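Local coordinates for hypothetical shikimate 5-dehydrogenase-like protein HI0607 (Haemophilus influenzae, PDB 1NPY), which oxidises shikimate to 3-dehydroshikimate with NADP(+) in vitro, far less actively than classical shikimate dehydrogenases, so shikimate may not be its biological substrate, at residues S17-G20 against T21-N25. Numbering follows the deposited sequence.
Sequences SNFG and TTFHN
The rings of Phe-19 and Phe-23, one helical turn apart, run alongside each other in the same direction, their planes only 21° from parallel but so displaced that little ring surface is shared. CB of Phe-23 sits over one face of the Phe-19 ring, toward its rim, while CZ of Phe-19 rests over one face of the Phe-23 ring, 3.8 Å from CD1. Both side chains carry CG anti to the backbone N, which sends the two rings out together toward helices 235-251 and 257-268; Ala-243 touches both.

The imidazole of His-24 has CD2 of Phe-23 over one face and CA of Gly-20 at its edge; it also stacks on Tyr-37 of strand 35-40. Its ND1 donates to Gly-20 O at 3.1 Å, with the oxygen exactly in the ring plane, and His-24 N reaches the same oxygen at 2.8 Å, giving that carbonyl two donors from one residue.

Asn-18 O is likewise gripped twice: Thr-22 OG1 (3.0 Å) and Thr-22 N approach it from opposite faces of the carbonyl plane. The hydroxyl can fold back because OG1 stands beside its own backbone N, chi1 -61°. A water also donates to Thr-22 OG1. Ahead of the first turn, Ser-17 OG caps the helix by accepting from Phe-19 N at 2.9 Å along a nearly straight bond (173°), and another water joins Ser-17 O to Thr-21 N.

These bonds begin helix 19-31, the crossover helix of the beta-alpha-beta unit between strands 7-12 and 35-40, in the shikimate dehydrogenase substrate-binding domain. The bond to a carbonyl, which can only accept, implies that ND1 probably carries a proton, and together with the Tyr-37 stack it probably fixes the rotation of the buried imidazole.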
ATOM      1  N   SER A  17      -2.975  -7.109  12.873  1.00 17.93           N
ATOM      2  CA  SER A  17      -3.075  -8.302  12.054  1.00 19.26           C
ATOM      3  C   SER A  17      -1.872  -9.212  12.341  1.00 17.74           C
ATOM      4  O   SER A  17      -0.916  -8.821  13.013  1.00 16.86           O
ATOM      5  CB  SER A  17      -3.140  -7.893  10.584  1.00 20.21           C
ATOM      6  OG  SER A  17      -2.591  -8.864   9.715  1.00 21.74           O
ATOM      7  N   ASN A  18      -1.973 -10.457  11.896  1.00 16.26           N
ATOM      8  CA  ASN A  18      -0.860 -11.390  12.006  1.00 16.96           C
ATOM      9  C   ASN A  18       0.032 -11.444  10.779  1.00 14.93           C
ATOM     10  O   ASN A  18       1.030 -12.150  10.820  1.00 13.04           O
ATOM     11  CB  ASN A  18      -1.324 -12.806  12.297  1.00 17.67           C
ATOM     12  CG  ASN A  18      -1.353 -13.101  13.784  1.00 20.88           C
ATOM     13  OD1 ASN A  18      -0.388 -12.819  14.498  1.00 23.25           O
ATOM     14  ND2 ASN A  18      -2.446 -13.691  14.251  1.00 21.49           N
ATOM     15  N   PHE A  19      -0.327 -10.710   9.734  1.00 14.47           N
ATOM     16  CA  PHE A  19       0.400 -10.815   8.473  1.00 13.49           C
ATOM     17  C   PHE A  19       1.881 -10.513   8.675  1.00 12.53           C
ATOM     18  O   PHE A  19       2.728 -11.333   8.380  1.00 11.42           O
ATOM     19  CB  PHE A  19      -0.150  -9.893   7.374  1.00 13.94           C
ATOM     20  CG  PHE A  19       0.727  -9.884   6.143  1.00 16.44           C
ATOM     21  CD1 PHE A  19       0.656 -10.921   5.235  1.00 17.38           C
ATOM     22  CD2 PHE A  19       1.657  -8.877   5.942  1.00 19.68           C
ATOM     23  CE1 PHE A  19       1.473 -10.958   4.135  1.00 20.67           C
ATOM     24  CE2 PHE A  19       2.487  -8.905   4.840  1.00 20.32           C
ATOM     25  CZ  PHE A  19       2.388  -9.946   3.941  1.00 18.43           C
ATOM     26  N   GLY A  20       2.214  -9.328   9.179  1.00 11.41           N
ATOM     27  CA  GLY A  20       3.611  -8.921   9.248  1.00 11.00           C
ATOM     28  C   GLY A  20       4.432  -9.757  10.209  1.00 10.20           C
ATOM     29  O   GLY A  20       5.594 -10.106   9.933  1.00 10.45           O
ATOM     30  N   THR A  21       3.879 -10.097  11.368  1.00 10.23           N
ATOM     31  CA  THR A  21       4.567 -10.955  12.332  1.00 11.14           C
ATOM     32  C   THR A  21       4.919 -12.301  11.685  1.00 13.52           C
ATOM     33  O   THR A  21       6.042 -12.795  11.826  1.00 14.16           O
ATOM     34  CB  THR A  21       3.734 -11.144  13.609  1.00 10.97           C
ATOM     35  OG1 THR A  21       3.459  -9.862  14.183  1.00 10.99           O
ATOM     36  CG2 THR A  21       4.471 -11.908  14.685  1.00 13.41           C
ATOM     37  N   THR A  22       4.007 -12.866  10.905  1.00 12.68           N
ATOM     38  CA  THR A  22       4.308 -14.132  10.234  1.00 13.52           C
ATOM     39  C   THR A  22       5.388 -14.005   9.155  1.00 12.51           C
ATOM     40  O   THR A  22       6.395 -14.714   9.142  1.00 11.30           O
ATOM     41  CB  THR A  22       2.998 -14.695   9.659  1.00 14.30           C
ATOM     42  OG1 THR A  22       2.081 -14.919  10.736  1.00 16.59           O
ATOM     43  CG2 THR A  22       3.210 -16.075   9.067  1.00 16.09           C
ATOM     44  N   PHE A  23       5.194 -12.999   8.315  1.00 12.08           N
ATOM     45  CA  PHE A  23       5.996 -12.731   7.115  1.00 10.31           C
ATOM     46  C   PHE A  23       7.406 -12.322   7.487  1.00 10.52           C
ATOM     47  O   PHE A  23       8.372 -12.890   6.980  1.00  9.76           O
ATOM     48  CB  PHE A  23       5.315 -11.603   6.337  1.00  8.93           C
ATOM     49  CG  PHE A  23       5.945 -11.235   5.033  1.00  9.60           C
ATOM     50  CD1 PHE A  23       5.650 -11.951   3.885  1.00 11.58           C
ATOM     51  CD2 PHE A  23       6.777 -10.135   4.913  1.00  8.42           C
ATOM     52  CE1 PHE A  23       6.212 -11.586   2.650  1.00  9.08           C
ATOM     53  CE2 PHE A  23       7.302  -9.762   3.685  1.00  9.19           C
ATOM     54  CZ  PHE A  23       7.051 -10.525   2.556  1.00 11.20           C
ATOM     55  N   HIS A  24       7.546 -11.310   8.346  1.00  9.76           N
ATOM     56  CA  HIS A  24       8.898 -10.847   8.664  1.00  8.84           C
ATOM     57  C   HIS A  24       9.740 -11.886   9.428  1.00  9.18           C
ATOM     58  O   HIS A  24      10.930 -12.103   9.155  1.00  7.84           O
ATOM     59  CB  HIS A  24       8.846  -9.519   9.433  1.00  8.31           C
ATOM     60  CG  HIS A  24       8.459  -8.336   8.604  1.00  9.04           C
ATOM     61  ND1 HIS A  24       7.150  -7.934   8.435  1.00 12.24           N
ATOM     62  CD2 HIS A  24       9.218  -7.399   7.994  1.00 11.54           C
ATOM     63  CE1 HIS A  24       7.120  -6.854   7.673  1.00  9.63           C
ATOM     64  NE2 HIS A  24       8.367  -6.498   7.408  1.00 16.36           N
ATOM     65  N   ASN A  25       9.137 -12.556  10.404  1.00  7.98           N
ATOM     66  CA  ASN A  25       9.843 -13.564  11.169  1.00  9.38           C
ATOM     67  C   ASN A  25      10.295 -14.749  10.314  1.00  9.31           C
ATOM     68  O   ASN A  25      11.419 -15.236  10.460  1.00  7.91           O
ATOM     69  CB  ASN A  25       9.053 -14.043  12.393  1.00  9.80           C
ATOM     70  CG  ASN A  25       9.010 -13.004  13.518  1.00 10.96           C
ATOM     71  OD1 ASN A  25       7.921 -12.621  13.970  1.00 12.00           O
ATOM     72  ND2 ASN A  25      10.167 -12.529  13.953  1.00  6.25           N
TER
HETATM   73  O   HOH W   1       1.562  -8.690  12.439  1.00  9.60           O
HETATM   74  O   HOH W   2       1.726 -14.842  13.555  1.00 36.92           O